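Local coordinates for methyltransferase-like protein of unknown function (Silicibacter pomeroyi DSS-3, PDB 3CVO) that probably acts as a class I SAM-dependent methyltransferase with a Rossmann-type fold, although its substrate is not known, at residues A139-I144 / E166-P171; Y110-W115 / R197-P202. One frame throughout, in Å; residues are numbered along the deposited sequence.

Interaction 1: residues A139-I144 / E166-P171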
loop_
_atom_site.group_PDB
_atom_site.type_symbol
_atom_site.label_atom_id
_atom_site.label_comp_id
_atom_site.label_asym_id
_atom_site.label_seq_id
_atom_site.Cartn_x
_atom_site.Cartn_y
_atom_site.Cartn_z
ATOM N N ALA A 139 -8.577 -2.290 5.681
ATOM C CA ALA A 139 -7.610 -3.062 6.442
ATOM C C ALA A 139 -8.290 -4.256 7.112
ATOM O O ALA A 139 -7.811 -5.360 7.025
ATOM C CB ALA A 139 -6.898 -2.190 7.459
ATOM N N THR A 140 -9.493 -4.019 7.636
ATOM C CA THR A 140 -10.236 -5.060 8.319
ATOM C C THR A 140 -10.629 -6.098 7.291
ATOM O O THR A 140 -10.387 -7.285 7.475
ATOM C CB THR A 140 -11.485 -4.481 9.024
ATOM O OG1 THR A 140 -11.048 -3.541 10.006
ATOM C CG2 THR A 140 -12.346 -5.577 9.668
ATOM N N ALA A 141 -11.190 -5.636 6.175
ATOM C CA ALA A 141 -11.735 -6.554 5.146
ATOM C C ALA A 141 -10.638 -7.459 4.645
ATOM O O ALA A 141 -10.826 -8.647 4.429
ATOM C CB ALA A 141 -12.358 -5.792 3.953
ATOM N N PHE A 142 -9.462 -6.877 4.465
ATOM C CA PHE A 142 -8.390 -7.660 3.833
ATOM C C PHE A 142 -7.607 -8.491 4.857
ATOM O O PHE A 142 -6.930 -9.420 4.476
ATOM C CB PHE A 142 -7.427 -6.760 3.079
ATOM C CG PHE A 142 -8.052 -6.043 1.934
ATOM C CD1 PHE A 142 -8.843 -6.708 1.045
ATOM C CD2 PHE A 142 -7.792 -4.706 1.736
ATOM C CE1 PHE A 142 -9.416 -6.054 0.007
ATOM C CE2 PHE A 142 -8.323 -4.060 0.672
ATOM C CZ PHE A 142 -9.161 -4.742 -0.190
ATOM N N SER A 143 -7.768 -8.192 6.141
ATOM C CA SER A 143 -6.905 -8.798 7.199
ATOM C C SER A 143 -7.576 -9.918 8.010
ATOM O O SER A 143 -6.926 -10.782 8.616
ATOM C CB SER A 143 -6.382 -7.737 8.153
ATOM O OG SER A 143 -5.532 -6.788 7.522
ATOM N N ILE A 144 -8.885 -9.858 8.049
ATOM C CA ILE A 144 -9.692 -10.824 8.812
ATOM C C ILE A 144 -9.578 -12.187 8.143
ATOM O O ILE A 144 -9.310 -12.272 6.941
ATOM C CB ILE A 144 -11.179 -10.417 8.956
ATOM C CG1 ILE A 144 -11.881 -10.205 7.592
ATOM C CG2 ILE A 144 -11.370 -9.151 9.884
ATOM C CD1 ILE A 144 -13.390 -10.004 7.672
ATOM N N GLU A 166 -17.541 -1.749 -1.914
ATOM C CA GLU A 166 -16.994 -2.702 -2.897
ATOM C C GLU A 166 -16.484 -3.942 -2.182
ATOM O O GLU A 166 -16.609 -5.092 -2.667
ATOM C CB GLU A 166 -15.851 -2.114 -3.711
ATOM C CG GLU A 166 -15.297 -3.157 -4.667
ATOM C CD GLU A 166 -14.163 -2.709 -5.565
ATOM O OE1 GLU A 166 -13.715 -1.545 -5.451
ATOM O OE2 GLU A 166 -13.723 -3.571 -6.387
ATOM N N PHE A 167 -15.904 -3.714 -1.011
ATOM C CA PHE A 167 -15.288 -4.805 -0.239
ATOM C C PHE A 167 -16.037 -5.235 1.021
ATOM O O PHE A 167 -15.899 -6.378 1.466
ATOM C CB PHE A 167 -13.851 -4.458 0.088
ATOM C CG PHE A 167 -12.996 -4.308 -1.138
ATOM C CD1 PHE A 167 -12.667 -5.422 -1.906
ATOM C CD2 PHE A 167 -12.549 -3.074 -1.530
ATOM C CE1 PHE A 167 -11.912 -5.307 -3.061
ATOM C CE2 PHE A 167 -11.760 -2.935 -2.651
ATOM C CZ PHE A 167 -11.426 -4.057 -3.427
ATOM N N LEU A 168 -16.812 -4.327 1.603
ATOM C CA LEU A 168 -17.511 -4.585 2.864
ATOM C C LEU A 168 -18.959 -5.004 2.629
ATOM O O LEU A 168 -19.653 -5.525 3.516
ATOM C CB LEU A 168 -17.426 -3.348 3.809
ATOM C CG LEU A 168 -16.132 -3.367 4.628
ATOM C CD1 LEU A 168 -14.878 -3.071 3.770
ATOM C CD2 LEU A 168 -16.249 -2.328 5.782
ATOM N N GLY A 169 -19.377 -4.765 1.399
ATOM C CA GLY A 169 -20.746 -4.935 0.979
ATOM C C GLY A 169 -21.689 -3.808 1.390
ATOM O O GLY A 169 -21.262 -2.773 1.830
ATOM N N ALA A 170 -22.982 -4.063 1.259
ATOM C CA ALA A 170 -24.031 -3.060 1.558
ATOM C C ALA A 170 -24.196 -2.907 3.063
ATOM O O ALA A 170 -24.315 -3.900 3.775
ATOM C CB ALA A 170 -25.382 -3.447 0.906
ATOM N N PRO A 171 -24.232 -1.668 3.572
ATOM C CA PRO A 171 -24.447 -1.597 5.010
ATOM C C PRO A 171 -25.884 -1.560 5.420
ATOM O O PRO A 171 -26.745 -1.186 4.626
ATOM C CB PRO A 171 -23.828 -0.248 5.364
ATOM C CG PRO A 171 -24.226 0.584 4.201
ATOM C CD PRO A 171 -24.031 -0.323 2.998
#
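In the turn that carries Ala141 and Phe142 to Phe167 and Leu168, Thr140 O accepts two backbone hydrogen bonds, from Ser143 N at 3.1 Å and from Ile144 N at 3.0 Å. They close the last turn of helix 133-143. Ser143 OG makes a shorter bond to Ala139 O, 2.7 Å, on the same turn. Across the contact there are no hydrogen bonds; apolar groups do the work. Phe142 and Phe167 form a T-shaped (edge-to-face) pair, with planes at 68° and ring centroids 5.0 Å apart. Phe142 presents its edge. Its CZ stands 3.7 Å above the plane of the Phe167 ring, over the centre. The Phe167 CG lies anti to its own carbonyl carbon, which carries the ring toward helix 133-143, and chi2 (-70°) turns a face to Phe142. Glu166 CG lies over the centre of the opposite face. With an alanine at Phe167, the edge of Phe142 would probably lose the aromatic face it points into, and a gap would be likely to open between the two helices. Beside the rings, Leu168 CD1 rests 3.7 Å from Ala141 CB. Leu138 touches both Phe167 and Leu168, and Leu150 of strand 148-152 touches Leu168. The contact packs the short helix 165-168 against helix 133-143, which links parallel strands 125-128 and 148-152 as a beta-alpha-beta crossover of the Rossmann-type methyltransferase fold.

Interaction 2: residues Y110-W115 / R197-P202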
loop_
_atom_site.group_PDB
_atom_site.type_symbol
_atom_site.label_atom_id
_atom_site.label_comp_id
_atom_site.label_asym_id
_atom_site.label_seq_id
_atom_site.Cartn_x
_atom_site.Cartn_y
_atom_site.Cartn_z
ATOM N N TYR A 110 -1.430 3.131 11.275
ATOM C CA TYR A 110 -2.694 3.406 11.995
ATOM C C TYR A 110 -3.752 2.357 11.623
ATOM O O TYR A 110 -4.228 1.617 12.506
ATOM C CB TYR A 110 -3.165 4.822 11.798
ATOM C CG TYR A 110 -4.375 5.204 12.571
ATOM C CD1 TYR A 110 -5.648 4.810 12.130
ATOM C CD2 TYR A 110 -4.287 5.928 13.729
ATOM C CE1 TYR A 110 -6.762 5.142 12.835
ATOM C CE2 TYR A 110 -5.403 6.296 14.406
ATOM C CZ TYR A 110 -6.651 5.903 13.965
ATOM O OH TYR A 110 -7.784 6.281 14.657
ATOM N N PRO A 111 -4.084 2.236 10.319
ATOM C CA PRO A 111 -5.021 1.173 9.987
ATOM C C PRO A 111 -4.470 -0.234 10.185
ATOM O O PRO A 111 -5.229 -1.159 10.544
ATOM C CB PRO A 111 -5.361 1.451 8.497
ATOM C CG PRO A 111 -4.312 2.276 7.984
ATOM C CD PRO A 111 -3.800 3.117 9.163
ATOM N N LEU A 112 -3.163 -0.429 9.911
ATOM C CA LEU A 112 -2.640 -1.784 9.724
ATOM C C LEU A 112 -1.892 -2.441 10.900
ATOM O O LEU A 112 -1.872 -3.654 10.993
ATOM C CB LEU A 112 -1.723 -1.840 8.490
ATOM C CG LEU A 112 -2.446 -1.737 7.140
ATOM C CD1 LEU A 112 -1.479 -1.371 5.966
ATOM C CD2 LEU A 112 -3.234 -3.036 6.848
ATOM N N ALA A 113 -1.209 -1.678 11.733
ATOM C CA ALA A 113 -0.266 -2.275 12.692
ATOM C C ALA A 113 -0.943 -3.227 13.688
ATOM O O ALA A 113 -0.370 -4.250 14.099
ATOM C CB ALA A 113 0.541 -1.162 13.467
ATOM N N VAL A 114 -2.142 -2.850 14.119
ATOM C CA VAL A 114 -2.867 -3.612 15.161
ATOM C C VAL A 114 -3.119 -5.040 14.709
ATOM O O VAL A 114 -3.136 -5.971 15.524
ATOM C CB VAL A 114 -4.196 -2.887 15.603
ATOM C CG1 VAL A 114 -5.191 -2.748 14.436
ATOM C CG2 VAL A 114 -4.814 -3.560 16.857
ATOM N N TRP A 115 -3.236 -5.236 13.403
ATOM C CA TRP A 115 -3.456 -6.595 12.854
ATOM C C TRP A 115 -2.228 -7.519 13.017
ATOM O O TRP A 115 -2.318 -8.728 12.863
ATOM C CB TRP A 115 -3.961 -6.533 11.395
ATOM C CG TRP A 115 -5.298 -5.908 11.355
ATOM C CD1 TRP A 115 -5.580 -4.582 11.217
ATOM C CD2 TRP A 115 -6.544 -6.574 11.546
ATOM N NE1 TRP A 115 -6.940 -4.399 11.243
ATOM C CE2 TRP A 115 -7.546 -5.601 11.488
ATOM C CE3 TRP A 115 -6.903 -7.908 11.787
ATOM C CZ2 TRP A 115 -8.886 -5.904 11.658
ATOM C CZ3 TRP A 115 -8.249 -8.215 11.915
ATOM C CH2 TRP A 115 -9.219 -7.223 11.853
ATOM N N ARG A 197 -3.697 4.901 -1.159
ATOM C CA ARG A 197 -4.207 6.230 -0.931
ATOM C C ARG A 197 -5.167 6.259 0.282
ATOM O O ARG A 197 -5.246 7.275 0.994
ATOM C CB ARG A 197 -4.873 6.781 -2.197
ATOM C CG ARG A 197 -5.033 8.297 -2.216
ATOM C CD ARG A 197 -3.677 9.031 -2.418
ATOM N NE ARG A 197 -2.904 9.109 -1.178
ATOM C CZ ARG A 197 -3.200 9.966 -0.210
ATOM N NH1 ARG A 197 -4.211 10.795 -0.374
ATOM N NH2 ARG A 197 -2.494 10.000 0.899
ATOM N N THR A 198 -5.881 5.158 0.525
ATOM C CA THR A 198 -6.824 5.092 1.684
ATOM C C THR A 198 -6.049 4.937 3.001
ATOM O O THR A 198 -6.456 5.450 4.034
ATOM C CB THR A 198 -7.878 3.993 1.619
ATOM O OG1 THR A 198 -7.256 2.709 1.756
ATOM C CG2 THR A 198 -8.700 4.047 0.308
HETATM N N MSE A 199 -4.902 4.267 2.904
HETATM C CA MSE A 199 -4.021 3.956 4.084
HETATM C C MSE A 199 -3.206 5.163 4.517
HETATM O O MSE A 199 -2.581 5.165 5.577
HETATM C CB MSE A 199 -3.022 2.805 3.796
HETATM C CG MSE A 199 -3.631 1.434 3.586
HETATM SE SE MSE A 199 -5.013 0.813 4.887
HETATM C CE MSE A 199 -6.136 -0.247 3.712
ATOM N N THR A 200 -3.226 6.185 3.681
ATOM C CA THR A 200 -2.336 7.379 3.859
ATOM C C THR A 200 -3.103 8.683 3.788
ATOM O O THR A 200 -2.533 9.744 3.694
ATOM C CB THR A 200 -1.184 7.392 2.832
ATOM O OG1 THR A 200 -1.734 7.453 1.502
ATOM C CG2 THR A 200 -0.267 6.106 2.957
ATOM N N SER A 201 -4.431 8.596 3.911
ATOM C CA SER A 201 -5.288 9.762 3.975
ATOM C C SER A 201 -5.984 9.862 5.358
ATOM O O SER A 201 -6.956 9.146 5.591
ATOM C CB SER A 201 -6.378 9.630 2.893
ATOM O OG SER A 201 -5.817 9.711 1.596
ATOM N N PRO A 202 -5.514 10.745 6.254
ATOM C CA PRO A 202 -6.028 10.760 7.650
ATOM C C PRO A 202 -7.507 11.145 7.768
ATOM O O PRO A 202 -7.962 11.891 6.891
ATOM C CB PRO A 202 -5.158 11.824 8.357
ATOM C CG PRO A 202 -4.060 12.144 7.466
ATOM C CD PRO A 202 -4.344 11.621 6.073
ATOM O OXT PRO A 202 -8.268 10.785 8.717
#
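Pro111 and Met199, a selenomethionine, make the main apolar contact. The ring carbon Pro111 CG lies 3.5 Å from Met199 SE, and Pro111 CB lies 3.7 Å from the same selenium. In Met199, CG lies beside the backbone N (chi1 -67°) and the chain bends at chi2 (-47°), which brings SE to the proline ring. Leu112 adds a looser touch, its CD1 at 4.3 Å from Met199 CG. Two conformers of Met199 are deposited, so these three distances hold for one of them. The second subunit is close by: Leu112 packs on Met193 and Met199 on Ile196 of that neighbouring chain, so two of the three touching residues also take part in the subunit interface. The contact joins the end of helix 109-112, in the connection between strands 81-86 and 125-128 of the Rossmann-type sheet, to helix 192-199, the last helix of the chain. No hydrogen bond crosses between the segments. Tyr37 OH, on strand 33-37, bonds both Pro111 O and Trp115 NE1. Trp115 N reaches Leu112 O at 3.2 Å. On the other side, Ser201 OG donates to Arg197 O at 2.6 Å, tying the residues after the helix back to its final turn. Among the charged groups, the C-terminal carboxylate of Pro202 forms a salt bridge with Arg131.

From the N terminus, the chain first meets 110-115, at the end of helix 109-112. It runs on through strand 125-128 into helix 133-143, whose end opens interaction 1. After strand 148-152, helix 165-168 closes that loop at 166-171. The two strands 172-174 and 177-182 follow, and the final helix closes interaction 2 at 197-202. Interaction 1 is therefore nested inside the longer loop of interaction 2. Their centres are 14 Å apart, yet they touch: the Trp115 ring packs on Thr140, Ser143 and Ile144. Through Trp115, just after helix 109-112, the end of helix 133-143 is joined to the first side of interaction 2.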